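Putative 3-hydroxybutyryl-CoA dehydratase (Rhodopseudomonas palustris, PDB 3HIN) probably acts as a lyase of the enoyl-CoA hydratase/isomerase family, putatively a 3-hydroxybutyryl-CoA dehydratase. Local coordinates at residues P108-L113 / L202-R207; S188-E193 / Y198-E203. All blocks are in the same frame, centred on the assembly; numbering follows the deposited sequence.

Contact 1 of 2, residues P108-L113 / L202-R207; sequences PVIAAL and LELGNR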
ATOM      1  N   PRO A 108     -17.484 -20.014   8.309  1.00 34.00           N
ATOM      2  CA  PRO A 108     -17.809 -18.594   8.552  1.00 33.38           C
ATOM      3  C   PRO A 108     -17.836 -18.235  10.038  1.00 33.13           C
ATOM      4  O   PRO A 108     -18.264 -19.035  10.874  1.00 33.19           O
ATOM      5  CB  PRO A 108     -19.203 -18.424   7.997  1.00 31.91           C
ATOM      6  CG  PRO A 108     -19.611 -19.762   7.383  1.00 34.42           C
ATOM      7  CD  PRO A 108     -18.505 -20.731   7.505  1.00 33.73           C
ATOM      8  N   VAL A 109     -17.429 -17.000  10.316  1.00 33.23           N
ATOM      9  CA  VAL A 109     -17.436 -16.447  11.667  1.00 31.15           C
ATOM     10  C   VAL A 109     -18.505 -15.368  11.784  1.00 30.97           C
ATOM     11  O   VAL A 109     -18.563 -14.424  10.960  1.00 29.88           O
ATOM     12  CB  VAL A 109     -16.094 -15.852  11.989  1.00 30.07           C
ATOM     13  CG1 VAL A 109     -16.072 -15.289  13.418  1.00 28.86           C
ATOM     14  CG2 VAL A 109     -15.008 -16.906  11.798  1.00 32.10           C
ATOM     15  N   ILE A 110     -19.347 -15.511  12.815  1.00 30.84           N
ATOM     16  CA  ILE A 110     -20.409 -14.579  13.063  1.00 32.17           C
ATOM     17  C   ILE A 110     -20.115 -13.892  14.389  1.00 32.49           C
ATOM     18  O   ILE A 110     -19.887 -14.570  15.375  1.00 33.37           O
ATOM     19  CB  ILE A 110     -21.821 -15.328  13.101  1.00 32.78           C
ATOM     20  CG1 ILE A 110     -22.050 -16.108  11.788  1.00 33.83           C
ATOM     21  CG2 ILE A 110     -23.001 -14.342  13.348  1.00 31.44           C
ATOM     22  CD1 ILE A 110     -22.209 -17.564  11.991  1.00 33.98           C
ATOM     23  N   ALA A 111     -20.184 -12.571  14.432  1.00 32.32           N
ATOM     24  CA  ALA A 111     -19.992 -11.840  15.697  1.00 32.73           C
ATOM     25  C   ALA A 111     -21.347 -11.324  16.211  1.00 33.59           C
ATOM     26  O   ALA A 111     -22.094 -10.677  15.464  1.00 35.14           O
ATOM     27  CB  ALA A 111     -19.023 -10.671  15.468  1.00 32.59           C
ATOM     28  N   ALA A 112     -21.676 -11.638  17.461  1.00 31.72           N
ATOM     29  CA  ALA A 112     -22.892 -11.194  18.076  1.00 30.93           C
ATOM     30  C   ALA A 112     -22.555  -9.926  18.813  1.00 31.53           C
ATOM     31  O   ALA A 112     -21.734  -9.967  19.741  1.00 32.10           O
ATOM     32  CB  ALA A 112     -23.444 -12.320  19.033  1.00 30.37           C
ATOM     33  N   LEU A 113     -23.085  -8.781  18.366  1.00 30.18           N
ATOM     34  CA  LEU A 113     -22.688  -7.487  18.945  1.00 30.94           C
ATOM     35  C   LEU A 113     -23.719  -6.904  19.934  1.00 32.49           C
ATOM     36  O   LEU A 113     -24.909  -6.937  19.698  1.00 32.99           O
ATOM     37  CB  LEU A 113     -22.359  -6.493  17.841  1.00 31.30           C
ATOM     38  CG  LEU A 113     -21.444  -7.032  16.730  1.00 31.23           C
ATOM     39  CD1 LEU A 113     -21.264  -5.912  15.714  1.00 32.43           C
ATOM     40  CD2 LEU A 113     -20.095  -7.466  17.270  1.00 30.31           C
ATOM     41  N   LEU A 202     -26.467 -17.557  16.643  1.00 33.51           N
ATOM     42  CA  LEU A 202     -26.446 -18.997  16.680  1.00 35.12           C
ATOM     43  C   LEU A 202     -27.408 -19.610  15.656  1.00 36.29           C
ATOM     44  O   LEU A 202     -27.103 -20.631  15.041  1.00 38.68           O
ATOM     45  CB  LEU A 202     -26.713 -19.504  18.083  1.00 33.72           C
ATOM     46  CG  LEU A 202     -26.429 -21.001  18.331  1.00 37.90           C
ATOM     47  CD1 LEU A 202     -24.979 -21.417  18.129  1.00 37.65           C
ATOM     48  CD2 LEU A 202     -26.903 -21.507  19.753  1.00 43.56           C
ATOM     49  N   GLU A 203     -28.564 -19.028  15.421  1.00 36.92           N
ATOM     50  CA  GLU A 203     -29.330 -19.580  14.312  1.00 37.82           C
ATOM     51  C   GLU A 203     -28.656 -19.374  12.935  1.00 36.28           C
ATOM     52  O   GLU A 203     -28.750 -20.239  12.072  1.00 37.12           O
ATOM     53  CB  GLU A 203     -30.787 -19.118  14.326  1.00 39.40           C
ATOM     54  CG  GLU A 203     -30.926 -17.717  13.842  1.00 45.32           C
ATOM     55  CD  GLU A 203     -32.179 -17.476  12.992  1.00 51.48           C
ATOM     56  OE1 GLU A 203     -33.292 -17.683  13.551  1.00 51.14           O
ATOM     57  OE2 GLU A 203     -32.014 -17.014  11.815  1.00 50.20           O
ATOM     58  N   LEU A 204     -27.974 -18.248  12.727  1.00 35.20           N
ATOM     59  CA  LEU A 204     -27.165 -18.084  11.528  1.00 34.70           C
ATOM     60  C   LEU A 204     -26.076 -19.119  11.445  1.00 33.76           C
ATOM     61  O   LEU A 204     -25.830 -19.650  10.382  1.00 32.39           O
ATOM     62  CB  LEU A 204     -26.560 -16.690  11.411  1.00 34.35           C
ATOM     63  CG  LEU A 204     -27.613 -15.583  11.273  1.00 34.01           C
ATOM     64  CD1 LEU A 204     -26.930 -14.246  11.240  1.00 37.62           C
ATOM     65  CD2 LEU A 204     -28.370 -15.717  10.006  1.00 38.65           C
ATOM     66  N   GLY A 205     -25.418 -19.433  12.561  1.00 34.23           N
ATOM     67  CA  GLY A 205     -24.319 -20.451  12.502  1.00 33.47           C
ATOM     68  C   GLY A 205     -24.895 -21.826  12.122  1.00 32.55           C
ATOM     69  O   GLY A 205     -24.333 -22.546  11.294  1.00 31.50           O
ATOM     70  N   ASN A 206     -26.040 -22.193  12.698  1.00 34.16           N
ATOM     71  CA  ASN A 206     -26.703 -23.453  12.269  1.00 35.87           C
ATOM     72  C   ASN A 206     -27.057 -23.476  10.776  1.00 35.46           C
ATOM     73  O   ASN A 206     -26.990 -24.561  10.127  1.00 36.66           O
ATOM     74  CB  ASN A 206     -27.972 -23.796  13.115  1.00 37.15           C
ATOM     75  CG  ASN A 206     -27.627 -24.139  14.549  1.00 39.83           C
ATOM     76  OD1 ASN A 206     -28.212 -23.583  15.495  1.00 43.47           O
ATOM     77  ND2 ASN A 206     -26.635 -25.042  14.722  1.00 41.51           N
ATOM     78  N   ARG A 207     -27.406 -22.301  10.230  1.00 34.34           N
ATOM     79  CA  ARG A 207     -27.772 -22.204   8.798  1.00 34.10           C
ATOM     80  C   ARG A 207     -26.554 -22.348   7.864  1.00 34.50           C
ATOM     81  O   ARG A 207     -26.571 -23.201   6.972  1.00 33.31           O
ATOM     82  CB  ARG A 207     -28.651 -20.950   8.505  1.00 35.23           C
ATOM     83  CG  ARG A 207     -28.802 -20.583   7.019  1.00 33.52           C
ATOM     84  CD  ARG A 207     -29.677 -21.659   6.294  1.00 33.55           C
ATOM     85  NE  ARG A 207     -29.740 -21.379   4.868  1.00 37.01           N
ATOM     86  CZ  ARG A 207     -28.757 -21.595   3.988  1.00 39.62           C
ATOM     87  NH1 ARG A 207     -27.620 -22.121   4.381  1.00 35.95           N
ATOM     88  NH2 ARG A 207     -28.918 -21.306   2.690  1.00 38.76           N
TER
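I110 on strand 109-113 and G205 on helix 197-208 are the residues whose CA atoms come nearest, 7.1 Å apart. That spacing is bridged by one side chain, for glycine contributes none. The I110 side chain sets off toward the helix, and its CD1 methyl comes to 3.6 Å from G205 CA and 3.8 Å from G205 N, resting directly on the helix backbone. The first torsion explains this division of labour: CG1 lies anti to the carbonyl carbon (chi1 -56°) and carries CD1 to the glycine, while the second branch, CG2, is left to face L204. There the touch is lighter, I110 CG2 standing 4.5 Å from L204 CD1. No hydrogen bond joins the two segments; the contact is apolar, and I110 supplies about half of the 118 Å² buried. A side chain at G205 would begin close to the methyl, since a hypothetical CB built on G205 would fall 3.8 Å from I110 CD1. A helix laid on one face of a mixed sheet through apolar side chains belongs to the helix-and-sheet core of the crotonase-like fold. Around this pair, I110 also packs on V132 of the adjoining strand 130-134, where L204 meets I130 and V132. On its other flank, strand 109-113 is hydrogen-bonded to strand 61-66 through the backbone of I110 with V62 and I64.

Contact 2 of 2, residues S188-E193 / Y198-E203; sequences SQYLIE and YDKALE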
ATOM      1  N   SER A 188     -23.255  -3.721  10.431  1.00 33.86           N
ATOM      2  CA  SER A 188     -23.733  -5.070  10.601  1.00 32.82           C
ATOM      3  C   SER A 188     -24.689  -5.440   9.497  1.00 32.76           C
ATOM      4  O   SER A 188     -25.437  -4.597   8.975  1.00 34.87           O
ATOM      5  CB  SER A 188     -24.423  -5.259  11.958  1.00 32.83           C
ATOM      6  OG  SER A 188     -25.695  -4.551  12.056  1.00 33.03           O
ATOM      7  N   GLN A 189     -24.766  -6.701   9.161  1.00 32.62           N
ATOM      8  CA  GLN A 189     -25.742  -7.089   8.189  1.00 31.77           C
ATOM      9  C   GLN A 189     -27.059  -7.325   8.856  1.00 32.34           C
ATOM     10  O   GLN A 189     -28.066  -7.300   8.227  1.00 32.51           O
ATOM     11  CB  GLN A 189     -25.318  -8.345   7.481  1.00 20.00           C
ATOM     12  CG  GLN A 189     -24.081  -8.202   6.746  1.00 20.00           C
ATOM     13  CD  GLN A 189     -22.963  -8.830   7.441  1.00 20.00           C
ATOM     14  OE1 GLN A 189     -22.853  -8.747   8.633  1.00 20.00           O
ATOM     15  NE2 GLN A 189     -22.120  -9.474   6.702  1.00 20.00           N
ATOM     16  N   TYR A 190     -27.048  -7.540  10.151  1.00 32.33           N
ATOM     17  CA  TYR A 190     -28.325  -7.751  10.826  1.00 31.89           C
ATOM     18  C   TYR A 190     -28.525  -6.808  12.026  1.00 32.97           C
ATOM     19  O   TYR A 190     -27.602  -6.557  12.756  1.00 32.29           O
ATOM     20  CB  TYR A 190     -28.438  -9.186  11.354  1.00 30.40           C
ATOM     21  CG  TYR A 190     -28.448 -10.255  10.279  1.00 31.89           C
ATOM     22  CD1 TYR A 190     -29.672 -10.735   9.763  1.00 31.83           C
ATOM     23  CD2 TYR A 190     -27.258 -10.796   9.773  1.00 29.66           C
ATOM     24  CE1 TYR A 190     -29.698 -11.717   8.765  1.00 30.82           C
ATOM     25  CE2 TYR A 190     -27.294 -11.797   8.764  1.00 29.02           C
ATOM     26  CZ  TYR A 190     -28.494 -12.215   8.270  1.00 31.20           C
ATOM     27  OH  TYR A 190     -28.537 -13.153   7.255  1.00 30.83           O
ATOM     28  N   LEU A 191     -29.769  -6.408  12.292  1.00 34.51           N
ATOM     29  CA  LEU A 191     -30.088  -5.826  13.562  1.00 36.98           C
ATOM     30  C   LEU A 191     -31.176  -6.665  14.232  1.00 39.83           C
ATOM     31  O   LEU A 191     -32.189  -6.986  13.611  1.00 39.98           O
ATOM     32  CB  LEU A 191     -30.578  -4.382  13.375  1.00 36.38           C
ATOM     33  CG  LEU A 191     -31.180  -3.605  14.567  1.00 34.50           C
ATOM     34  CD1 LEU A 191     -30.106  -3.177  15.597  1.00 31.10           C
ATOM     35  CD2 LEU A 191     -31.798  -2.375  13.941  1.00 37.07           C
ATOM     36  N   ILE A 192     -30.956  -7.013  15.486  1.00 43.04           N
ATOM     37  CA  ILE A 192     -31.994  -7.611  16.310  1.00 47.13           C
ATOM     38  C   ILE A 192     -32.472  -6.560  17.299  1.00 48.94           C
ATOM     39  O   ILE A 192     -31.766  -6.197  18.227  1.00 46.98           O
ATOM     40  CB  ILE A 192     -31.479  -8.868  17.014  1.00 47.48           C
ATOM     41  CG1 ILE A 192     -31.655 -10.067  16.095  1.00 47.87           C
ATOM     42  CG2 ILE A 192     -32.243  -9.130  18.355  1.00 49.87           C
ATOM     43  CD1 ILE A 192     -32.988 -10.787  16.221  1.00 49.77           C
ATOM     44  N   GLU A 193     -33.682  -6.056  17.070  1.00 52.81           N
ATOM     45  CA  GLU A 193     -34.234  -4.977  17.924  1.00 56.43           C
ATOM     46  C   GLU A 193     -34.712  -5.504  19.288  1.00 57.43           C
ATOM     47  O   GLU A 193     -34.587  -4.803  20.316  1.00 57.59           O
ATOM     48  CB  GLU A 193     -35.381  -4.209  17.214  1.00 57.11           C
ATOM     49  CG  GLU A 193     -34.895  -3.241  16.121  1.00 59.60           C
ATOM     50  CD  GLU A 193     -35.674  -3.425  14.810  1.00 61.90           C
ATOM     51  OE1 GLU A 193     -36.872  -3.064  14.789  1.00 61.24           O
ATOM     52  OE2 GLU A 193     -35.096  -3.944  13.816  1.00 62.46           O
ATOM     53  N   TYR A 198     -26.864 -13.041  20.341  1.00 38.59           N
ATOM     54  CA  TYR A 198     -26.318 -14.401  20.491  1.00 37.57           C
ATOM     55  C   TYR A 198     -27.248 -15.440  19.868  1.00 36.98           C
ATOM     56  O   TYR A 198     -26.822 -16.303  19.083  1.00 36.37           O
ATOM     57  CB  TYR A 198     -26.094 -14.759  21.977  1.00 38.05           C
ATOM     58  CG  TYR A 198     -25.688 -16.196  22.168  1.00 36.74           C
ATOM     59  CD1 TYR A 198     -24.338 -16.608  22.014  1.00 38.88           C
ATOM     60  CD2 TYR A 198     -26.649 -17.157  22.478  1.00 37.14           C
ATOM     61  CE1 TYR A 198     -23.976 -17.962  22.169  1.00 36.09           C
ATOM     62  CE2 TYR A 198     -26.315 -18.477  22.663  1.00 38.37           C
ATOM     63  CZ  TYR A 198     -24.993 -18.896  22.500  1.00 40.37           C
ATOM     64  OH  TYR A 198     -24.711 -20.250  22.671  1.00 39.58           O
ATOM     65  N   ASP A 199     -28.509 -15.346  20.242  1.00 36.30           N
ATOM     66  CA  ASP A 199     -29.545 -16.253  19.752  1.00 36.32           C
ATOM     67  C   ASP A 199     -29.579 -16.161  18.232  1.00 35.34           C
ATOM     68  O   ASP A 199     -29.504 -17.175  17.552  1.00 35.91           O
ATOM     69  CB  ASP A 199     -30.882 -15.869  20.379  1.00 35.25           C
ATOM     70  CG  ASP A 199     -31.051 -16.439  21.815  1.00 39.56           C
ATOM     71  OD1 ASP A 199     -30.282 -17.348  22.240  1.00 36.24           O
ATOM     72  OD2 ASP A 199     -32.003 -16.011  22.515  1.00 40.13           O
ATOM     73  N   LYS A 200     -29.652 -14.946  17.698  1.00 34.33           N
ATOM     74  CA  LYS A 200     -29.674 -14.792  16.235  1.00 34.53           C
ATOM     75  C   LYS A 200     -28.380 -15.382  15.615  1.00 34.11           C
ATOM     76  O   LYS A 200     -28.412 -16.140  14.630  1.00 33.97           O
ATOM     77  CB  LYS A 200     -29.875 -13.329  15.804  1.00 33.92           C
ATOM     78  CG  LYS A 200     -29.861 -13.168  14.272  1.00 34.06           C
ATOM     79  CD  LYS A 200     -31.128 -13.863  13.653  1.00 33.42           C
ATOM     80  CE  LYS A 200     -31.406 -13.409  12.222  1.00 34.94           C
ATOM     81  NZ  LYS A 200     -32.576 -14.107  11.609  1.00 30.60           N
ATOM     82  N   ALA A 201     -27.244 -15.067  16.217  1.00 34.34           N
ATOM     83  CA  ALA A 201     -25.964 -15.438  15.636  1.00 33.41           C
ATOM     84  C   ALA A 201     -25.911 -16.924  15.609  1.00 34.17           C
ATOM     85  O   ALA A 201     -25.368 -17.502  14.652  1.00 33.88           O
ATOM     86  CB  ALA A 201     -24.788 -14.873  16.452  1.00 34.89           C
ATOM     87  N   LEU A 202     -26.467 -17.557  16.643  1.00 33.51           N
ATOM     88  CA  LEU A 202     -26.446 -18.997  16.680  1.00 35.12           C
ATOM     89  C   LEU A 202     -27.408 -19.610  15.656  1.00 36.29           C
ATOM     90  O   LEU A 202     -27.103 -20.631  15.041  1.00 38.68           O
ATOM     91  CB  LEU A 202     -26.713 -19.504  18.083  1.00 33.72           C
ATOM     92  CG  LEU A 202     -26.429 -21.001  18.331  1.00 37.90           C
ATOM     93  CD1 LEU A 202     -24.979 -21.417  18.129  1.00 37.65           C
ATOM     94  CD2 LEU A 202     -26.903 -21.507  19.753  1.00 43.56           C
ATOM     95  N   GLU A 203     -28.564 -19.028  15.421  1.00 36.92           N
ATOM     96  CA  GLU A 203     -29.330 -19.580  14.312  1.00 37.82           C
ATOM     97  C   GLU A 203     -28.656 -19.374  12.935  1.00 36.28           C
ATOM     98  O   GLU A 203     -28.750 -20.239  12.072  1.00 37.12           O
ATOM     99  CB  GLU A 203     -30.787 -19.118  14.326  1.00 39.40           C
ATOM    100  CG  GLU A 203     -30.926 -17.717  13.842  1.00 45.32           C
ATOM    101  CD  GLU A 203     -32.179 -17.476  12.992  1.00 51.48           C
ATOM    102  OE1 GLU A 203     -33.292 -17.683  13.551  1.00 51.14           O
ATOM    103  OE2 GLU A 203     -32.014 -17.014  11.815  1.00 50.20           O
TER
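K200 of helix 197-208 meets two side chains of strand 190-192, I192 and Y190, and its different parts serve each. The tight end is at I192, where I192 CG1 lies 3.7 Å from K200 CB and the I192 CD1 methyl reaches the same CB at 4.0 Å. The CA atoms of these two residues are also the nearest pair across the segments, 7.5 Å apart. Further out, the lysine chain passes Y190 at about a right angle, its CE 4.0 Å from Y190 CD1 in an oblique approach to the ring. K200 leaves the helix with CG anti to the backbone N (chi1 179°) and then bends at chi2 (68°) before running on extended, which brings CE beside the tyrosine ring and leaves NZ beyond it. This outer side is looser and belongs to the surface: E203 is exposed, and its carboxylate takes the lysine ammonium in a salt bridge within the helix. K200 NZ lies 3.0 Å from E203 OE2, above the carboxylate plane (62° out of it). With an alanine at K200, the CB contact to I192 could remain, but E203 would probably lose its charged mate and the Y190 ring one of its aliphatic neighbours. Strand 190-192 lies at the sheet edge within this chain, hydrogen-bonded to 130-134, and K200 also touches V132. The chemistry is thus divided along one amphipathic side chain: its methylenes pack against strand side chains, whereas its charge is paired at the surface, probably favouring this bent conformation over others.

In the fold
Contacts 1 and 2 are two consecutive footprints of helix 197-208 on one face of the six-stranded sheet, their centres about 7 Å apart. The segments 198-203 and 202-207 overlap at L202 and E203, but contact 1 reaches inner strand 109-113 and contact 2 the edge strand 190-192, with 130-134 lying between. Side chains join the two: L204 CD1 lies 3.5 Å from Y190 CE2, and A201 CB packs 3.6 Å from I110 CG2 and 3.9 Å from A112 CB. Contact 1 is buried, about 10 Å from the chain centre, whereas contact 2 lies nearer the surface, at about 13 Å. All four segments lie within the enoyl-CoA hydratase/isomerase family region.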